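Local structure of glycoside hydrolase family 15, cellulose signaling associated protein envoy (Hypocrea jecorina, 4WUJ) at residues C[18-23]-C[129-134]; C[45-50]-C[135-140]; C[76-81]-C[111-116]. The protein senses blue light through a LOV (PAS-type) domain that binds flavin mononucleotide, and helps integrate light and oxidative stress signals in the fungus. All blocks are in the same frame, centred on the assembly; numbering follows the deposited sequence.

Interaction 1 (C[18-23]-C[129-134])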
loop_
_atom_site.group_PDB
_atom_site.type_symbol
_atom_site.label_atom_id
_atom_site.label_comp_id
_atom_site.label_asym_id
_atom_site.label_seq_id
_atom_site.Cartn_x
_atom_site.Cartn_y
_atom_site.Cartn_z
ATOM N N LEU C 18 -8.277 -3.458 0.848
ATOM C CA LEU C 18 -8.537 -2.011 0.804
ATOM C C LEU C 18 -9.614 -1.634 -0.204
ATOM O O LEU C 18 -10.471 -0.814 0.041
ATOM C CB LEU C 18 -7.258 -1.255 0.449
ATOM C CG LEU C 18 -6.224 -1.323 1.558
ATOM C CD1 LEU C 18 -4.949 -0.705 1.116
ATOM C CD2 LEU C 18 -6.732 -0.641 2.842
ATOM N N LEU C 19 -9.575 -2.233 -1.362
ATOM C CA LEU C 19 -10.565 -1.904 -2.337
ATOM C C LEU C 19 -11.974 -2.250 -1.843
ATOM O O LEU C 19 -12.901 -1.468 -2.027
ATOM C CB LEU C 19 -10.252 -2.622 -3.628
ATOM C CG LEU C 19 -10.970 -2.088 -4.853
ATOM C CD1 LEU C 19 -10.830 -0.560 -4.961
ATOM C CD2 LEU C 19 -10.407 -2.810 -6.087
ATOM N N ARG C 20 -12.154 -3.423 -1.238
ATOM C CA ARG C 20 -13.478 -3.800 -0.732
ATOM C C ARG C 20 -13.954 -2.763 0.293
ATOM O O ARG C 20 -15.130 -2.327 0.302
ATOM C CB ARG C 20 -13.429 -5.181 -0.094
ATOM C CG ARG C 20 -14.100 -6.266 -0.903
ATOM C CD ARG C 20 -13.494 -7.636 -0.606
ATOM N NE ARG C 20 -13.382 -7.918 0.828
ATOM C CZ ARG C 20 -12.449 -8.706 1.360
ATOM N NH1 ARG C 20 -11.539 -9.295 0.578
ATOM N NH2 ARG C 20 -12.427 -8.909 2.672
ATOM N N ILE C 21 -13.014 -2.369 1.143
ATOM C CA ILE C 21 -13.262 -1.350 2.141
ATOM C C ILE C 21 -13.698 -0.042 1.514
ATOM O O ILE C 21 -14.663 0.577 1.960
ATOM C CB ILE C 21 -12.024 -1.112 3.002
ATOM C CG1 ILE C 21 -12.008 -2.161 4.123
ATOM C CG2 ILE C 21 -12.048 0.295 3.590
ATOM C CD1 ILE C 21 -10.625 -2.484 4.660
ATOM N N ALA C 22 -12.977 0.368 0.475
ATOM C CA ALA C 22 -13.245 1.614 -0.218
ATOM C C ALA C 22 -14.698 1.686 -0.668
ATOM O O ALA C 22 -15.343 2.739 -0.555
ATOM C CB ALA C 22 -12.307 1.763 -1.420
ATOM N N SER C 23 -15.206 0.553 -1.158
ATOM C CA SER C 23 -16.545 0.474 -1.722
ATOM C C SER C 23 -17.581 -0.089 -0.767
ATOM O O SER C 23 -18.635 -0.563 -1.203
ATOM C CB SER C 23 -16.514 -0.397 -2.990
ATOM O OG SER C 23 -15.861 0.272 -4.070
ATOM N N PRO C 129 -13.745 -3.075 10.057
ATOM C CA PRO C 129 -14.072 -4.500 10.043
ATOM C C PRO C 129 -14.025 -5.124 8.655
ATOM O O PRO C 129 -14.394 -4.472 7.682
ATOM C CB PRO C 129 -15.526 -4.510 10.509
ATOM C CG PRO C 129 -16.083 -3.204 9.920
ATOM C CD PRO C 129 -14.950 -2.236 10.188
ATOM N N LEU C 130 -13.597 -6.383 8.578
ATOM C CA LEU C 130 -13.755 -7.188 7.372
ATOM C C LEU C 130 -14.867 -8.220 7.552
ATOM O O LEU C 130 -15.440 -8.343 8.635
ATOM C CB LEU C 130 -12.456 -7.933 7.053
ATOM C CG LEU C 130 -11.569 -7.273 6.015
ATOM C CD1 LEU C 130 -11.298 -5.815 6.423
ATOM C CD2 LEU C 130 -10.266 -8.081 5.816
ATOM N N TRP C 131 -15.166 -8.958 6.484
ATOM C CA TRP C 131 -16.064 -10.113 6.562
ATOM C C TRP C 131 -15.250 -11.414 6.732
ATOM O O TRP C 131 -14.074 -11.485 6.339
ATOM C CB TRP C 131 -16.995 -10.172 5.329
ATOM C CG TRP C 131 -16.358 -10.601 3.994
ATOM C CD1 TRP C 131 -15.576 -11.711 3.763
ATOM C CD2 TRP C 131 -16.500 -9.940 2.707
ATOM N NE1 TRP C 131 -15.208 -11.766 2.429
ATOM C CE2 TRP C 131 -15.762 -10.701 1.761
ATOM C CE3 TRP C 131 -17.168 -8.780 2.268
ATOM C CZ2 TRP C 131 -15.674 -10.333 0.394
ATOM C CZ3 TRP C 131 -17.074 -8.412 0.901
ATOM C CH2 TRP C 131 -16.335 -9.191 -0.011
ATOM N N ALA C 132 -15.870 -12.432 7.333
ATOM C CA ALA C 132 -15.193 -13.716 7.562
ATOM C C ALA C 132 -14.549 -14.246 6.282
ATOM O O ALA C 132 -15.239 -14.541 5.307
ATOM C CB ALA C 132 -16.160 -14.751 8.139
ATOM N N ASP C 133 -13.222 -14.343 6.294
ATOM C CA ASP C 133 -12.451 -14.838 5.151
ATOM C C ASP C 133 -12.773 -16.309 4.930
ATOM O O ASP C 133 -13.394 -16.945 5.797
ATOM C CB ASP C 133 -10.942 -14.682 5.412
ATOM C CG ASP C 133 -10.355 -13.418 4.782
ATOM O OD1 ASP C 133 -11.096 -12.402 4.660
ATOM O OD2 ASP C 133 -9.150 -13.452 4.409
ATOM N N PRO C 134 -12.342 -16.865 3.781
ATOM C CA PRO C 134 -12.503 -18.310 3.556
ATOM C C PRO C 134 -12.131 -19.116 4.809
ATOM O O PRO C 134 -12.480 -20.303 4.934
ATOM C CB PRO C 134 -11.524 -18.601 2.406
ATOM C CG PRO C 134 -11.410 -17.306 1.651
ATOM C CD PRO C 134 -11.662 -16.190 2.653
#
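Arg20 and Trp131 carry most of this surface contact, in which the last turn of the N-terminal helix reaches across to the loop that follows strand 120-129. The guanidinium of Arg20 lies flat over one face of the indole, the two planes only 19° apart. Arg20 CZ stands 4.1 Å from the centroid of the six-membered ring of Trp131, a cation-pi pair. The overlap is offset, because NE and CD, rather than the outer nitrogens, come down on the rim of the benzene half: Arg20 NE is 3.3 Å from Trp131 CH2. A bend in the arginine chain at chi3 (49°) turns the guanidinium over the ring, while Trp131 presents its face by placing CG in the crowded position between the backbone N and the carbonyl carbon (chi1 73°). An arginine suits this place because its aliphatic stem and its flat, charged head can both use the same aromatic surface.

At the far end of the guanidinium, Arg20 NH2 comes within 3.8 Å of Leu130 CG. Asp133 sits a little farther off, with OD1 4.2 Å from Arg20 NH2, too long for a salt bridge, although its charge would probably help to steady the cation.

On the inner side of the contact, apolar branches meet tip to tip. Ile21 points CG1 anti to its carbonyl carbon, so that its CD1 reaches to 3.8 Å from CD1 of Leu130, the two chains crossing at about a right angle.

These two residues tie the contact to the sheet: Leu130 also packs on Phe139 and Val141 of strand 139-144, and Ile21 touches Val141 and Leu31. Another side of helix 14-22 faces the dimer partner, where Leu18 packs on Met15 of the second subunit.

Interaction 2 (C[45-50]-C[135-140]). With FMN (flavin mononucleotide), chain I.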
loop_
_atom_site.group_PDB
_atom_site.type_symbol
_atom_site.label_atom_id
_atom_site.label_comp_id
_atom_site.label_asym_id
_atom_site.label_seq_id
_atom_site.Cartn_x
_atom_site.Cartn_y
_atom_site.Cartn_z
ATOM N N ILE C 45 -8.927 -10.731 14.575
ATOM C CA ILE C 45 -9.615 -10.606 15.855
ATOM C C ILE C 45 -10.372 -11.903 16.339
ATOM O O ILE C 45 -10.886 -11.937 17.454
ATOM C CB ILE C 45 -10.532 -9.384 15.862
ATOM C CG1 ILE C 45 -11.669 -9.585 14.883
ATOM C CG2 ILE C 45 -9.730 -8.073 15.501
ATOM C CD1 ILE C 45 -12.889 -8.811 15.263
ATOM N N SER C 46 -10.400 -12.945 15.511
ATOM C CA SER C 46 -10.775 -14.313 15.934
ATOM C C SER C 46 -9.668 -15.104 16.660
ATOM O O SER C 46 -9.915 -16.179 17.170
ATOM C CB SER C 46 -11.194 -15.129 14.711
ATOM O OG SER C 46 -12.313 -14.510 14.092
ATOM N N LEU C 47 -8.447 -14.585 16.687
ATOM C CA LEU C 47 -7.366 -15.225 17.409
ATOM C C LEU C 47 -7.154 -14.489 18.705
ATOM O O LEU C 47 -7.487 -13.315 18.815
ATOM C CB LEU C 47 -6.070 -15.242 16.580
ATOM C CG LEU C 47 -6.136 -16.052 15.285
ATOM C CD1 LEU C 47 -4.788 -16.015 14.540
ATOM C CD2 LEU C 47 -6.565 -17.520 15.591
ATOM N N PRO C 48 -6.613 -15.181 19.695
ATOM C CA PRO C 48 -6.461 -14.615 21.040
ATOM C C PRO C 48 -5.707 -13.267 21.074
ATOM O O PRO C 48 -4.566 -13.153 20.626
ATOM C CB PRO C 48 -5.686 -15.713 21.785
ATOM C CG PRO C 48 -6.129 -17.011 21.123
ATOM C CD PRO C 48 -6.380 -16.647 19.660
ATOM N N ASP C 49 -6.381 -12.261 21.627
ATOM C CA ASP C 49 -5.836 -10.906 21.781
ATOM C C ASP C 49 -5.476 -10.209 20.442
ATOM O O ASP C 49 -4.516 -9.445 20.387
ATOM C CB ASP C 49 -4.612 -10.928 22.723
ATOM C CG ASP C 49 -4.397 -9.603 23.419
ATOM O OD1 ASP C 49 -5.391 -8.856 23.611
ATOM O OD2 ASP C 49 -3.242 -9.300 23.773
ATOM N N ALA C 50 -6.239 -10.504 19.396
ATOM C CA ALA C 50 -6.210 -9.756 18.141
ATOM C C ALA C 50 -4.810 -9.514 17.580
ATOM O O ALA C 50 -4.432 -8.360 17.356
ATOM C CB ALA C 50 -6.936 -8.372 18.348
ATOM N N SER C 135 -11.420 -18.454 5.722
ATOM C CA SER C 135 -11.058 -19.004 7.030
ATOM C C SER C 135 -12.225 -19.129 8.031
ATOM O O SER C 135 -12.270 -20.076 8.843
ATOM C CB SER C 135 -9.940 -18.134 7.637
ATOM O OG SER C 135 -10.121 -16.745 7.333
ATOM N N GLY C 136 -13.164 -18.184 7.979
ATOM C CA GLY C 136 -14.210 -18.097 8.989
ATOM C C GLY C 136 -13.783 -17.098 10.052
ATOM O O GLY C 136 -14.493 -16.844 11.039
ATOM N N HIS C 137 -12.601 -16.528 9.815
ATOM C CA HIS C 137 -11.965 -15.579 10.707
ATOM C C HIS C 137 -12.321 -14.156 10.316
ATOM O O HIS C 137 -12.313 -13.806 9.139
ATOM C CB HIS C 137 -10.447 -15.741 10.617
ATOM C CG HIS C 137 -9.927 -16.957 11.306
ATOM N ND1 HIS C 137 -8.611 -17.079 11.696
ATOM C CD2 HIS C 137 -10.541 -18.105 11.679
ATOM C CE1 HIS C 137 -8.437 -18.251 12.281
ATOM N NE2 HIS C 137 -9.592 -18.892 12.291
ATOM N N HIS C 138 -12.623 -13.345 11.320
ATOM C CA HIS C 138 -12.869 -11.919 11.150
ATOM C C HIS C 138 -11.569 -11.145 11.335
ATOM O O HIS C 138 -10.788 -11.438 12.226
ATOM C CB HIS C 138 -13.873 -11.455 12.195
ATOM C CG HIS C 138 -15.301 -11.721 11.829
ATOM N ND1 HIS C 138 -16.132 -10.735 11.340
ATOM C CD2 HIS C 138 -16.047 -12.853 11.878
ATOM C CE1 HIS C 138 -17.326 -11.245 11.098
ATOM N NE2 HIS C 138 -17.302 -12.529 11.418
ATOM N N PHE C 139 -11.337 -10.155 10.488
ATOM C CA PHE C 139 -10.141 -9.320 10.588
ATOM C C PHE C 139 -10.512 -7.852 10.798
ATOM O O PHE C 139 -11.641 -7.428 10.582
ATOM C CB PHE C 139 -9.257 -9.463 9.334
ATOM C CG PHE C 139 -8.640 -10.824 9.187
ATOM C CD1 PHE C 139 -9.416 -11.912 8.812
ATOM C CD2 PHE C 139 -7.282 -11.017 9.418
ATOM C CE1 PHE C 139 -8.841 -13.174 8.677
ATOM C CE2 PHE C 139 -6.706 -12.270 9.301
ATOM C CZ PHE C 139 -7.482 -13.349 8.920
ATOM N N ALA C 140 -9.524 -7.091 11.221
ATOM C CA ALA C 140 -9.665 -5.679 11.394
ATOM C C ALA C 140 -8.467 -5.082 10.706
ATOM O O ALA C 140 -7.347 -5.604 10.823
ATOM C CB ALA C 140 -9.675 -5.306 12.877
HETATM N N1 FMN I . -4.183 1.263 19.286
HETATM C C2 FMN I . -3.283 2.306 19.242
HETATM O O2 FMN I . -3.029 2.952 20.256
HETATM N N3 FMN I . -2.642 2.621 18.046
HETATM C C4 FMN I . -2.896 1.925 16.890
HETATM O O4 FMN I . -2.295 2.227 15.864
HETATM C C4A FMN I . -3.810 0.861 16.921
HETATM N N5 FMN I . -4.076 0.123 15.776
HETATM C C5A FMN I . -4.980 -0.901 15.812
HETATM C C6 FMN I . -5.228 -1.594 14.642
HETATM C C7 FMN I . -6.113 -2.659 14.639
HETATM C C7M FMN I . -6.355 -3.371 13.345
HETATM C C8 FMN I . -6.769 -3.022 15.838
HETATM C C8M FMN I . -7.738 -4.178 15.844
HETATM C C9 FMN I . -6.524 -2.299 17.013
HETATM C C9A FMN I . -5.626 -1.238 17.009
HETATM N N10 FMN I . -5.350 -0.507 18.170
HETATM C C10 FMN I . -4.446 0.537 18.126
HETATM C "C1'" FMN I . -6.030 -0.739 19.502
HETATM C "C2'" FMN I . -5.502 -1.817 20.420
HETATM O "O2'" FMN I . -4.973 -2.863 19.638
HETATM C "C3'" FMN I . -6.656 -2.250 21.370
HETATM O "O3'" FMN I . -7.782 -2.698 20.624
HETATM C "C4'" FMN I . -7.086 -1.074 22.279
HETATM O "O4'" FMN I . -6.006 -0.756 23.130
HETATM C "C5'" FMN I . -8.368 -1.354 23.083
HETATM O "O5'" FMN I . -8.274 -2.608 23.736
HETATM P P FMN I . -7.624 -2.734 25.187
HETATM O O1P FMN I . -7.604 -4.225 25.485
HETATM O O2P FMN I . -6.234 -2.212 25.315
HETATM O O3P FMN I . -8.494 -2.025 26.172
#
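Ser46 OG is the best-held polar atom between these segments, gripped across the contact by one hydrogen bond: the backbone N of His138 donates to it at 3.0 Å, nearly straight at 166°. The hydroxyl stands anti to its own carbonyl carbon (chi1 -60°), and a short side chain ending in an acceptor is what this amide, in the chain leading into strand 139-144, needs. Beside it, the N of Ile45 makes a weak, bent bond of 3.1 Å to the carbonyl O of His138, so both backbone polar groups of that histidine are used.

The methylene of Ser46 lies over one face of the His137 imidazole, with CB 4.1 Å from CG of that ring. Leu47 adds its CD2, 3.9 Å from His137 CE1. The ring is fixed from beyond the contact by Asp44, which is hydrogen-bonded to ND1.

Ile45 supplies the apolar part. Its CG1 branch, in the crowded position between N and carbonyl carbon (chi1 67°), passes 3.9 Å from His138 CB, while CG2 packs against Ala140 CB at 3.8 Å. The same alanine methyl, small enough that the dimethylbenzene ring can probably come this close, touches the flavin methyl C8M at 3.7 Å. An alanine at the Ile45 position would lose CG2 and the CG1 branch, and would probably loosen the backing of Ala140 beside the flavin.

Just past the Cys43-Ala140 backbone bond, the loop after strand 39-44 here meets the lead into strand 139-144, central in the PAS sheet, whose inner face in LOV domains receives the flavin.

Interaction 3 (C[76-81]-C[111-116]). With FMN (flavin mononucleotide), chain I.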
loop_
_atom_site.group_PDB
_atom_site.type_symbol
_atom_site.label_atom_id
_atom_site.label_comp_id
_atom_site.label_asym_id
_atom_site.label_seq_id
_atom_site.Cartn_x
_atom_site.Cartn_y
_atom_site.Cartn_z
ATOM N N ARG C 76 -1.806 -2.641 21.116
ATOM C CA ARG C 76 -1.837 -1.683 22.236
ATOM C C ARG C 76 -0.406 -1.333 22.705
ATOM O O ARG C 76 -0.205 -0.348 23.403
ATOM C CB ARG C 76 -2.679 -2.208 23.435
ATOM C CG ARG C 76 -1.954 -3.349 24.141
ATOM C CD ARG C 76 -2.670 -3.823 25.430
ATOM N NE ARG C 76 -3.999 -4.330 25.113
ATOM C CZ ARG C 76 -4.259 -5.584 24.780
ATOM N NH1 ARG C 76 -3.278 -6.464 24.669
ATOM N NH2 ARG C 76 -5.498 -5.936 24.509
ATOM N N PHE C 77 0.589 -2.134 22.338
ATOM C CA PHE C 77 1.936 -1.799 22.746
ATOM C C PHE C 77 2.307 -0.394 22.256
ATOM O O PHE C 77 3.233 0.205 22.774
ATOM C CB PHE C 77 2.948 -2.841 22.256
ATOM C CG PHE C 77 3.116 -2.867 20.759
ATOM C CD1 PHE C 77 3.877 -1.897 20.116
ATOM C CD2 PHE C 77 2.527 -3.859 20.005
ATOM C CE1 PHE C 77 4.037 -1.917 18.758
ATOM C CE2 PHE C 77 2.684 -3.889 18.627
ATOM C CZ PHE C 77 3.442 -2.915 18.005
ATOM N N LEU C 78 1.552 0.142 21.296
ATOM C CA LEU C 78 1.819 1.464 20.749
ATOM C C LEU C 78 1.442 2.564 21.725
ATOM O O LEU C 78 1.850 3.723 21.591
ATOM C CB LEU C 78 1.047 1.657 19.438
ATOM C CG LEU C 78 1.518 0.847 18.214
ATOM C CD1 LEU C 78 0.517 1.004 17.094
ATOM C CD2 LEU C 78 2.884 1.319 17.773
ATOM N N GLN C 79 0.635 2.216 22.710
ATOM C CA GLN C 79 0.251 3.189 23.725
ATOM C C GLN C 79 1.314 3.283 24.815
ATOM O O GLN C 79 1.204 4.107 25.709
ATOM C CB GLN C 79 -1.098 2.819 24.330
ATOM C CG GLN C 79 -2.258 3.018 23.416
ATOM C CD GLN C 79 -3.379 2.011 23.692
ATOM O OE1 GLN C 79 -3.564 1.574 24.828
ATOM N NE2 GLN C 79 -4.135 1.648 22.650
ATOM N N ASN C 80 2.344 2.447 24.725
ATOM C CA ASN C 80 3.343 2.331 25.785
ATOM C C ASN C 80 4.745 2.797 25.416
ATOM O O ASN C 80 5.355 2.307 24.462
ATOM C CB ASN C 80 3.460 0.877 26.250
ATOM C CG ASN C 80 2.216 0.384 26.927
ATOM O OD1 ASN C 80 1.469 1.165 27.529
ATOM N ND2 ASN C 80 1.970 -0.916 26.830
ATOM N N SER C 81 5.252 3.734 26.211
ATOM C CA SER C 81 6.673 4.062 26.242
ATOM C C SER C 81 7.257 3.469 27.552
ATOM O O SER C 81 6.691 3.681 28.640
ATOM C CB SER C 81 6.841 5.593 26.166
ATOM O OG SER C 81 8.191 5.982 26.006
ATOM N N ILE C 111 -5.194 9.575 19.226
ATOM C CA ILE C 111 -4.727 9.038 20.466
ATOM C C ILE C 111 -3.249 9.168 20.473
ATOM O O ILE C 111 -2.635 9.182 19.403
ATOM C CB ILE C 111 -5.111 7.485 20.572
ATOM C CG1 ILE C 111 -4.500 6.839 21.805
ATOM C CG2 ILE C 111 -4.677 6.695 19.311
ATOM C CD1 ILE C 111 -4.946 5.381 21.990
ATOM N N VAL C 112 -2.639 9.189 21.644
ATOM C CA VAL C 112 -1.194 9.254 21.692
ATOM C C VAL C 112 -0.578 7.893 21.670
ATOM O O VAL C 112 -0.878 7.050 22.528
ATOM C CB VAL C 112 -0.702 9.997 22.927
ATOM C CG1 VAL C 112 0.828 9.863 23.059
ATOM C CG2 VAL C 112 -1.163 11.484 22.865
ATOM N N ASN C 113 0.286 7.661 20.682
ATOM C CA ASN C 113 1.183 6.515 20.742
ATOM C C ASN C 113 2.644 6.909 20.819
ATOM O O ASN C 113 3.015 8.092 20.752
ATOM C CB ASN C 113 0.979 5.548 19.552
ATOM C CG ASN C 113 -0.436 5.021 19.460
ATOM O OD1 ASN C 113 -0.897 4.687 18.367
ATOM N ND2 ASN C 113 -1.149 4.972 20.598
ATOM N N TYR C 114 3.465 5.879 20.932
ATOM C CA TYR C 114 4.876 6.049 21.134
ATOM C C TYR C 114 5.614 5.224 20.106
ATOM O O TYR C 114 5.366 4.028 19.969
ATOM C CB TYR C 114 5.222 5.661 22.561
ATOM C CG TYR C 114 4.506 6.592 23.531
ATOM C CD1 TYR C 114 5.043 7.837 23.852
ATOM C CD2 TYR C 114 3.264 6.252 24.071
ATOM C CE1 TYR C 114 4.381 8.709 24.718
ATOM C CE2 TYR C 114 2.595 7.108 24.935
ATOM C CZ TYR C 114 3.155 8.348 25.254
ATOM O OH TYR C 114 2.495 9.211 26.116
ATOM N N LYS C 115 6.470 5.899 19.340
ATOM C CA LYS C 115 7.388 5.236 18.415
ATOM C C LYS C 115 8.289 4.385 19.269
ATOM O O LYS C 115 8.261 4.487 20.482
ATOM C CB LYS C 115 8.196 6.252 17.591
ATOM C CG LYS C 115 7.355 6.974 16.547
ATOM C CD LYS C 115 8.047 8.216 15.992
ATOM C CE LYS C 115 7.469 8.644 14.654
ATOM N NZ LYS C 115 6.853 9.990 14.648
ATOM N N LYS C 116 9.068 3.524 18.647
ATOM C CA LYS C 116 9.916 2.639 19.401
ATOM C C LYS C 116 11.001 3.398 20.172
ATOM O O LYS C 116 11.598 2.846 21.106
ATOM C CB LYS C 116 10.589 1.665 18.473
ATOM C CG LYS C 116 11.610 0.817 19.193
ATOM C CD LYS C 116 12.401 0.011 18.198
ATOM C CE LYS C 116 13.398 -0.896 18.887
ATOM N NZ LYS C 116 13.976 -1.753 17.866
HETATM N N1 FMN I . -4.183 1.263 19.286
HETATM C C2 FMN I . -3.283 2.306 19.242
HETATM O O2 FMN I . -3.029 2.952 20.256
HETATM N N3 FMN I . -2.642 2.621 18.046
HETATM C C4 FMN I . -2.896 1.925 16.890
HETATM O O4 FMN I . -2.295 2.227 15.864
HETATM C C4A FMN I . -3.810 0.861 16.921
HETATM N N5 FMN I . -4.076 0.123 15.776
HETATM C C5A FMN I . -4.980 -0.901 15.812
HETATM C C6 FMN I . -5.228 -1.594 14.642
HETATM C C7 FMN I . -6.113 -2.659 14.639
HETATM C C7M FMN I . -6.355 -3.371 13.345
HETATM C C8 FMN I . -6.769 -3.022 15.838
HETATM C C8M FMN I . -7.738 -4.178 15.844
HETATM C C9 FMN I . -6.524 -2.299 17.013
HETATM C C9A FMN I . -5.626 -1.238 17.009
HETATM N N10 FMN I . -5.350 -0.507 18.170
HETATM C C10 FMN I . -4.446 0.537 18.126
HETATM C "C1'" FMN I . -6.030 -0.739 19.502
HETATM C "C2'" FMN I . -5.502 -1.817 20.420
HETATM O "O2'" FMN I . -4.973 -2.863 19.638
HETATM C "C3'" FMN I . -6.656 -2.250 21.370
HETATM O "O3'" FMN I . -7.782 -2.698 20.624
HETATM C "C4'" FMN I . -7.086 -1.074 22.279
HETATM O "O4'" FMN I . -6.006 -0.756 23.130
HETATM C "C5'" FMN I . -8.368 -1.354 23.083
HETATM O "O5'" FMN I . -8.274 -2.608 23.736
HETATM P P FMN I . -7.624 -2.734 25.187
HETATM O O1P FMN I . -7.604 -4.225 25.485
HETATM O O2P FMN I . -6.234 -2.212 25.315
HETATM O O3P FMN I . -8.494 -2.025 26.172
#
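The close-packed side of this contact faces the flavin, where the carboxamides of Gln79 and Asn113 lie side by side and point the same way, their planes 28° apart. Both reach the pyrimidine carbonyl FMN O2: Gln79 NE2 donates to it at 2.9 Å and Asn113 ND2 at 2.8 Å. Asn113 OD1 accepts the flavin N3-H at 2.7 Å, almost straight at 168°, and takes a second bond from Asn123 ND2, which helps to settle which way the amide is turned. Gln79 NE2 also bonds to the ribityl O4' and weakly to N1. An amide suits Asn113 because it offers an acceptor for N3-H and a donor for O2 at once; Gln79 brings an NH2 group whose two hydrogens can serve ring and ribityl chain.

Apolar atoms fill in around these bonds. Leu78 CD1 rests 3.3 Å from FMN O4, and Ile111 CD1 lies 3.9 Å from Gln79 CG while also touching O2.

Residues 76-79 end the NCRFLQ signature of LOV domains, whose cysteine in this family forms the light-induced flavin adduct; strand 107-114, across from it, is one of the two outermost strands of the five-stranded antiparallel PAS sheet. Arg76 makes no contact with that strand. Bent at chi3, it sends NE and NH2 to phosphate oxygens O2P and O1P, with phosphorus in the guanidinium plane, a two-pronged grip suited to a phosphate.

Tyr114 belongs to the tight part too: its backbone N bonds to Leu78 O, its ring takes Gln79 O at the edge, and Ser81 CB sits over one face, 4.0 Å from the Tyr114 ring centroid, a CH-pi contact. Beyond it the packing thins. Ser81 is poorly ordered, and neighbouring Asn80 lies exposed to solvent, its carbonyl O merely brushing Tyr114 CB.

How the interactions relate
Interactions 1 and 2 adjoin at one end of the domain, their centres 13 Å apart: residues 129-134 and 135-140 run on from one another, and Leu130 N probably bonds to Phe139 O at 3.0 Å. Both other contacts meet the FMN, interaction 2 at the methyl groups of its dimethylbenzene ring, interaction 3 at the pyrimidine, the ribityl chain and the phosphate. Although 22 Å apart between centres, these two touch through a salt bridge, Asp49 OD2 to Arg76 NH1 at 3.0 Å, so the phosphate-binding arginine is also held by the 45-50 loop. Interaction 1 does not touch the flavin, the side chain of Leu130 lying about 9 Å from it, and its centre is about 27 Å from that of interaction 3.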